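Local coordinates for protein Poly(A) ribonuclease pop2 (Schizosaccharomyces pombe, PDB 2P51) that shortens the poly(A) tails of messenger RNA from the 3' end, releasing 5'-AMP, as a metal-dependent catalytic subunit of the CCR4-NOT complex, at residues Tyr45-Asp51 / Gly89-Glu95; Ala103-Gln107 / Gln237-Leu243. All coordinates share one frame; numbering follows the deposited sequence.

Contact 1. Residues Tyr45-Asp51 / Gly89-Glu95; sequences YPVVSMD and GLALSDE. With MG (magnesium ion), chain C; MG (magnesium ion), chain B.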
loop_
_atom_site.group_PDB
_atom_site.type_symbol
_atom_site.label_atom_id
_atom_site.label_comp_id
_atom_site.label_asym_id
_atom_site.label_seq_id
_atom_site.Cartn_x
_atom_site.Cartn_y
_atom_site.Cartn_z
ATOM N N TYR A 45 -9.339 -15.627 -0.072
ATOM C CA TYR A 45 -8.062 -15.033 -0.513
ATOM C C TYR A 45 -7.586 -14.003 0.532
ATOM O O TYR A 45 -7.667 -12.795 0.308
ATOM C CB TYR A 45 -8.255 -14.375 -1.884
ATOM C CG TYR A 45 -8.674 -15.347 -2.968
ATOM C CD1 TYR A 45 -7.735 -16.050 -3.721
ATOM C CD2 TYR A 45 -10.062 -15.535 -3.194
ATOM C CE1 TYR A 45 -8.179 -16.944 -4.700
ATOM C CE2 TYR A 45 -10.492 -16.410 -4.176
ATOM C CZ TYR A 45 -9.536 -17.085 -4.908
ATOM O OH TYR A 45 -9.974 -17.958 -5.877
ATOM N N PRO A 46 -7.171 -14.505 1.700
ATOM C CA PRO A 46 -6.993 -13.644 2.864
ATOM C C PRO A 46 -5.635 -12.995 2.975
ATOM O O PRO A 46 -5.294 -12.465 4.055
ATOM C CB PRO A 46 -7.212 -14.633 4.033
ATOM C CG PRO A 46 -6.677 -15.939 3.502
ATOM C CD PRO A 46 -7.012 -15.949 2.028
ATOM N N VAL A 47 -4.830 -12.980 1.943
ATOM C CA VAL A 47 -3.497 -12.352 1.915
ATOM C C VAL A 47 -3.640 -11.093 1.033
ATOM O O VAL A 47 -3.889 -11.204 -0.163
ATOM C CB VAL A 47 -2.386 -13.281 1.439
ATOM C CG1 VAL A 47 -1.032 -12.537 1.434
ATOM C CG2 VAL A 47 -2.294 -14.521 2.312
ATOM N N VAL A 48 -3.527 -9.918 1.670
ATOM C CA VAL A 48 -3.722 -8.666 0.927
ATOM C C VAL A 48 -2.390 -7.943 0.738
ATOM O O VAL A 48 -1.774 -7.607 1.781
ATOM C CB VAL A 48 -4.654 -7.747 1.707
ATOM C CG1 VAL A 48 -4.837 -6.427 0.940
ATOM C CG2 VAL A 48 -6.021 -8.389 1.993
ATOM N N SER A 49 -1.962 -7.699 -0.488
ATOM C CA SER A 49 -0.712 -6.952 -0.753
ATOM C C SER A 49 -1.076 -5.533 -1.136
ATOM O O SER A 49 -2.072 -5.394 -1.893
ATOM C CB SER A 49 0.134 -7.620 -1.854
ATOM O OG SER A 49 0.472 -8.942 -1.380
ATOM N N MET A 50 -0.306 -4.548 -0.645
ATOM C CA MET A 50 -0.771 -3.163 -0.781
ATOM C C MET A 50 0.370 -2.245 -1.174
ATOM O O MET A 50 1.531 -2.450 -0.772
ATOM C CB MET A 50 -1.407 -2.705 0.550
ATOM C CG MET A 50 -1.893 -1.284 0.639
ATOM S SD MET A 50 -0.581 -0.112 1.112
ATOM C CE MET A 50 -0.497 -0.488 2.882
ATOM N N ASP A 51 -0.051 -1.232 -1.949
ATOM C CA ASP A 51 0.819 -0.104 -2.267
ATOM C C ASP A 51 -0.025 1.168 -2.345
ATOM O O ASP A 51 -1.270 1.013 -2.510
ATOM C CB ASP A 51 1.563 -0.276 -3.606
ATOM C CG ASP A 51 2.622 0.796 -3.848
ATOM O OD1 ASP A 51 3.238 1.246 -2.848
ATOM O OD2 ASP A 51 2.795 1.139 -5.033
ATOM N N GLY A 89 -3.538 0.439 -4.012
ATOM C CA GLY A 89 -3.608 -0.860 -4.710
ATOM C C GLY A 89 -3.770 -1.988 -3.711
ATOM O O GLY A 89 -3.014 -2.001 -2.717
ATOM N N LEU A 90 -4.768 -2.853 -3.937
ATOM C CA LEU A 90 -4.954 -4.013 -3.093
ATOM C C LEU A 90 -4.997 -5.277 -3.970
ATOM O O LEU A 90 -5.897 -5.406 -4.790
ATOM C CB LEU A 90 -6.247 -3.923 -2.282
ATOM C CG LEU A 90 -6.468 -2.740 -1.347
ATOM C CD1 LEU A 90 -7.834 -2.821 -0.674
ATOM C CD2 LEU A 90 -5.347 -2.660 -0.308
ATOM N N ALA A 91 -4.055 -6.188 -3.755
ATOM C CA ALA A 91 -3.955 -7.429 -4.499
ATOM C C ALA A 91 -4.211 -8.594 -3.542
ATOM O O ALA A 91 -3.466 -8.791 -2.584
ATOM C CB ALA A 91 -2.580 -7.543 -5.162
ATOM N N LEU A 92 -5.267 -9.361 -3.834
ATOM C CA LEU A 92 -5.636 -10.475 -2.967
ATOM C C LEU A 92 -5.015 -11.764 -3.490
ATOM O O LEU A 92 -4.967 -12.016 -4.685
ATOM C CB LEU A 92 -7.122 -10.675 -2.883
ATOM C CG LEU A 92 -7.881 -9.789 -1.863
ATOM C CD1 LEU A 92 -7.636 -8.313 -1.961
ATOM C CD2 LEU A 92 -9.389 -10.117 -2.023
ATOM N N SER A 93 -4.577 -12.598 -2.524
ATOM C CA SER A 93 -4.085 -13.914 -2.840
ATOM C C SER A 93 -4.577 -14.872 -1.755
ATOM O O SER A 93 -4.835 -14.473 -0.621
ATOM C CB SER A 93 -2.540 -13.929 -2.821
ATOM O OG SER A 93 -1.925 -12.944 -3.658
ATOM N N ASP A 94 -4.604 -16.151 -2.129
ATOM C CA ASP A 94 -4.771 -17.183 -1.071
ATOM C C ASP A 94 -3.418 -17.440 -0.421
ATOM O O ASP A 94 -2.387 -16.803 -0.722
ATOM C CB ASP A 94 -5.440 -18.452 -1.607
ATOM C CG ASP A 94 -4.567 -19.293 -2.507
ATOM O OD1 ASP A 94 -3.353 -19.057 -2.701
ATOM O OD2 ASP A 94 -5.110 -20.247 -3.095
ATOM N N GLU A 95 -3.383 -18.392 0.510
ATOM C CA GLU A 95 -2.169 -18.591 1.298
ATOM C C GLU A 95 -1.052 -19.287 0.538
ATOM O O GLU A 95 0.072 -19.459 1.088
ATOM C CB GLU A 95 -2.584 -19.431 2.511
ATOM C CG GLU A 95 -3.521 -18.682 3.447
ATOM C CD GLU A 95 -2.812 -17.763 4.422
ATOM O OE1 GLU A 95 -1.566 -17.545 4.286
ATOM O OE2 GLU A 95 -3.523 -17.276 5.342
HETATM MG MG MG C . 3.954 2.396 -6.221
HETATM MG MG MG B . 4.964 1.657 -1.824
HETATM O O HOH W 1 -1.762 -10.756 -1.980
HETATM O O HOH W 2 5.484 -0.326 -1.615
HETATM O O HOH W 3 5.929 1.804 -3.575
HETATM O O HOH W 4 6.777 1.947 -0.742
HETATM O O HOH W 5 4.736 3.710 -1.885
HETATM O O HOH W 6 4.206 3.748 -4.597
#
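Six backbone hydrogen bonds join Val47, Ser49 and Asp51 to Ser93, Ala91 and Gly89, making an antiparallel ladder. The bond from Gly89 N to Asp51 O is 2.8 Å and straight, tying down the backbone of a metal ligand. Asp51 CG stands opposite the backbone N (chi1 -172°), leading its carboxylate away from strand 89-93 to two magnesium ions: OD1 binds one at 2.0 Å, OD2 the other at 2.1 Å, as in two-metal DEDD nucleases.

Water 1 joins both strands, donating to Val47 O and Ala91 O and hydrogen-bonded to Ser49 OG and Ser93 OG.

On the other face Leu90 CD2 touches Met50 CG at 3.8 Å and Val48 CG1 at 4.0 Å, the side chains meeting at a slant. At the strand ends, Pro46 and Glu95 cross at about a right angle, proline CG 3.9 Å from Glu95 OE2, while Tyr45 turns a ring edge to Asp94 N, 3.5 Å from CD1. A glycine in place of Pro46 would probably open a gap beside Glu95 and free the turn to flex.

Helix 238-257 packs Ala246 and Phe250 on the Ser49 and Ser93 face, helix 170-181 meets Met50, and strands 163-166 and 105-109 flank the pair.

Contact 2. Residues Ala103-Gln107 / Gln237-Leu243; sequences ACTWQ and QAGSDAL. With MG (magnesium ion), chain C.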
loop_
_atom_site.group_PDB
_atom_site.type_symbol
_atom_site.label_atom_id
_atom_site.label_comp_id
_atom_site.label_asym_id
_atom_site.label_seq_id
_atom_site.Cartn_x
_atom_site.Cartn_y
_atom_site.Cartn_z
ATOM N N ALA A 103 -9.776 -10.972 -10.392
ATOM C CA ALA A 103 -8.897 -9.819 -10.454
ATOM C C ALA A 103 -7.551 -10.147 -9.862
ATOM O O ALA A 103 -7.474 -10.695 -8.755
ATOM C CB ALA A 103 -9.482 -8.651 -9.653
ATOM N N CYS A 104 -6.487 -9.817 -10.580
ATOM C CA CYS A 104 -5.157 -9.941 -9.973
ATOM C C CYS A 104 -4.988 -8.849 -8.917
ATOM O O CYS A 104 -4.266 -9.068 -7.948
ATOM C CB CYS A 104 -4.054 -9.845 -11.022
ATOM S SG CYS A 104 -4.084 -11.032 -12.398
ATOM N N THR A 105 -5.605 -7.677 -9.088
ATOM C CA THR A 105 -5.418 -6.559 -8.166
ATOM C C THR A 105 -6.501 -5.510 -8.404
ATOM O O THR A 105 -7.062 -5.411 -9.506
ATOM C CB THR A 105 -3.998 -5.974 -8.326
ATOM O OG1 THR A 105 -3.770 -4.971 -7.333
ATOM C CG2 THR A 105 -3.813 -5.298 -9.691
ATOM N N TRP A 106 -6.826 -4.706 -7.384
ATOM C CA TRP A 106 -7.710 -3.567 -7.492
ATOM C C TRP A 106 -6.887 -2.289 -7.345
ATOM O O TRP A 106 -5.959 -2.248 -6.522
ATOM C CB TRP A 106 -8.754 -3.555 -6.362
ATOM C CG TRP A 106 -9.907 -4.489 -6.621
ATOM C CD1 TRP A 106 -11.117 -4.114 -7.168
ATOM C CD2 TRP A 106 -9.992 -5.900 -6.369
ATOM N NE1 TRP A 106 -11.942 -5.221 -7.267
ATOM C CE2 TRP A 106 -11.293 -6.307 -6.792
ATOM C CE3 TRP A 106 -9.120 -6.857 -5.842
ATOM C CZ2 TRP A 106 -11.726 -7.632 -6.691
ATOM C CZ3 TRP A 106 -9.532 -8.174 -5.729
ATOM C CH2 TRP A 106 -10.827 -8.550 -6.153
ATOM N N GLN A 107 -7.289 -1.291 -8.109
ATOM C CA GLN A 107 -6.657 -0.002 -8.023
ATOM C C GLN A 107 -7.729 1.044 -7.711
ATOM O O GLN A 107 -8.557 1.360 -8.554
ATOM C CB GLN A 107 -5.982 0.297 -9.362
ATOM C CG GLN A 107 -5.306 1.652 -9.467
ATOM C CD GLN A 107 -4.279 1.585 -10.613
ATOM O OE1 GLN A 107 -3.110 1.291 -10.304
ATOM N NE2 GLN A 107 -4.714 1.872 -11.825
ATOM N N GLN A 237 2.188 2.471 -10.698
ATOM C CA GLN A 237 0.759 2.587 -10.454
ATOM C C GLN A 237 0.428 1.602 -9.328
ATOM O O GLN A 237 1.014 0.511 -9.347
ATOM C CB GLN A 237 -0.141 2.385 -11.686
ATOM C CG GLN A 237 -0.018 3.644 -12.596
ATOM C CD GLN A 237 -1.247 3.870 -13.435
ATOM O OE1 GLN A 237 -2.386 3.886 -12.979
ATOM N NE2 GLN A 237 -1.093 4.027 -14.768
ATOM N N ALA A 238 -0.431 1.993 -8.387
ATOM C CA ALA A 238 -0.490 1.205 -7.138
ATOM C C ALA A 238 -1.039 -0.191 -7.362
ATOM O O ALA A 238 -0.632 -1.116 -6.650
ATOM C CB ALA A 238 -1.272 1.910 -6.064
ATOM N N GLY A 239 -1.967 -0.400 -8.288
ATOM C CA GLY A 239 -2.520 -1.711 -8.554
ATOM C C GLY A 239 -1.445 -2.674 -8.977
ATOM O O GLY A 239 -1.252 -3.763 -8.394
ATOM N N SER A 240 -0.670 -2.311 -9.981
ATOM C CA SER A 240 0.408 -3.134 -10.515
ATOM C C SER A 240 1.501 -3.310 -9.478
ATOM O O SER A 240 2.018 -4.429 -9.291
ATOM C CB SER A 240 0.948 -2.441 -11.777
ATOM O OG SER A 240 2.040 -3.190 -12.288
ATOM N N ASP A 241 1.852 -2.228 -8.784
ATOM C CA ASP A 241 2.903 -2.373 -7.760
ATOM C C ASP A 241 2.457 -3.311 -6.628
ATOM O O ASP A 241 3.286 -4.108 -6.126
ATOM C CB ASP A 241 3.283 -1.021 -7.173
ATOM C CG ASP A 241 3.938 -0.054 -8.136
ATOM O OD1 ASP A 241 4.469 -0.478 -9.199
ATOM O OD2 ASP A 241 3.950 1.184 -7.865
ATOM N N ALA A 242 1.205 -3.250 -6.226
ATOM C CA ALA A 242 0.705 -4.137 -5.159
ATOM C C ALA A 242 0.728 -5.574 -5.622
ATOM O O ALA A 242 1.031 -6.539 -4.895
ATOM C CB ALA A 242 -0.726 -3.734 -4.771
ATOM N N LEU A 243 0.384 -5.811 -6.887
ATOM C CA LEU A 243 0.390 -7.194 -7.386
ATOM C C LEU A 243 1.805 -7.727 -7.437
ATOM O O LEU A 243 2.102 -8.889 -7.137
ATOM C CB LEU A 243 -0.226 -7.188 -8.794
ATOM C CG LEU A 243 -0.133 -8.495 -9.599
ATOM C CD1 LEU A 243 -0.817 -9.626 -8.871
ATOM C CD2 LEU A 243 -0.756 -8.320 -10.980
HETATM MG MG MG C . 3.954 2.396 -6.221
HETATM O O HOH W 7 -1.891 -0.512 -11.936
HETATM O O HOH W 6 4.206 3.748 -4.597
HETATM O O HOH W 8 5.704 1.329 -5.762
HETATM O O HOH W 9 5.082 3.821 -7.239
#
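In the DEDD nuclease fold, the helix carrying the last metal-binding aspartate packs on the central sheet, and here the first turn of helix 238-257 rests on strand 105-109 through Gln107 and Thr105. Gln107 reaches out extended, with CG trans to the backbone N (chi1 178°), and its OE1 accepts a hydrogen bond from Gly239 N at 2.9 Å. That donor comes in tilted 23° from the plane of the side-chain carbonyl. Water 7 donates to the same OE1 and accepts from Ser240 N, so one amide oxygen serves two N-H groups of the first helical turn, one directly and one through water. The amides of Gln107 and Gln237 lie almost parallel, 8° apart, but in offset planes, and the bond from NE2 to OE1 of Gln237 is weak at 3.3 Å; Asp25 is the stronger partner of NE2.

Thr105 OG1 donates to Gly239 O at 3.0 Å. This oxygen also accepts the helical bond from Leu243 N, the two donors approaching from opposite faces of its carbonyl plane. One turn on, Leu243 sets CD2 3.6 Å from Cys104 CB. Having no side chain, Gly239 probably allows this close approach, since a CB there would crowd Gln107 OE1.

Asp241 points elsewhere: OD2 binds magnesium at 2.0 Å, and OD1 is held by a salt bridge to Arg231 and by His236 N.

Strand 105-109 runs between strands 23-26 and 87-93, with helix 31-41 packed against Trp106 on the side away from helix 238-257.

In the fold
Both contacts are buried and involve one sheet, in which strands 87-93 and 105-109 are neighbours; their centres lie about 9 Å apart. Contact 1 is strand against strand, carried by regular backbone bonds, and its far end comes nearer the surface at Tyr45, Asp94 and Glu95. Contact 2 sets a helix on that sheet and depends on polar side chains meeting helix backbone. The two touch directly: Leu90 O lies 2.8 Å from Trp106 N in a probable hydrogen bond, and Ser49 CB packs on Ala242 O. They converge at one magnesium ion, where Asp51 and Asp241 bind alongside Glu53, with water 6 among its ligands, while Asp172 joins Asp51 at the second ion.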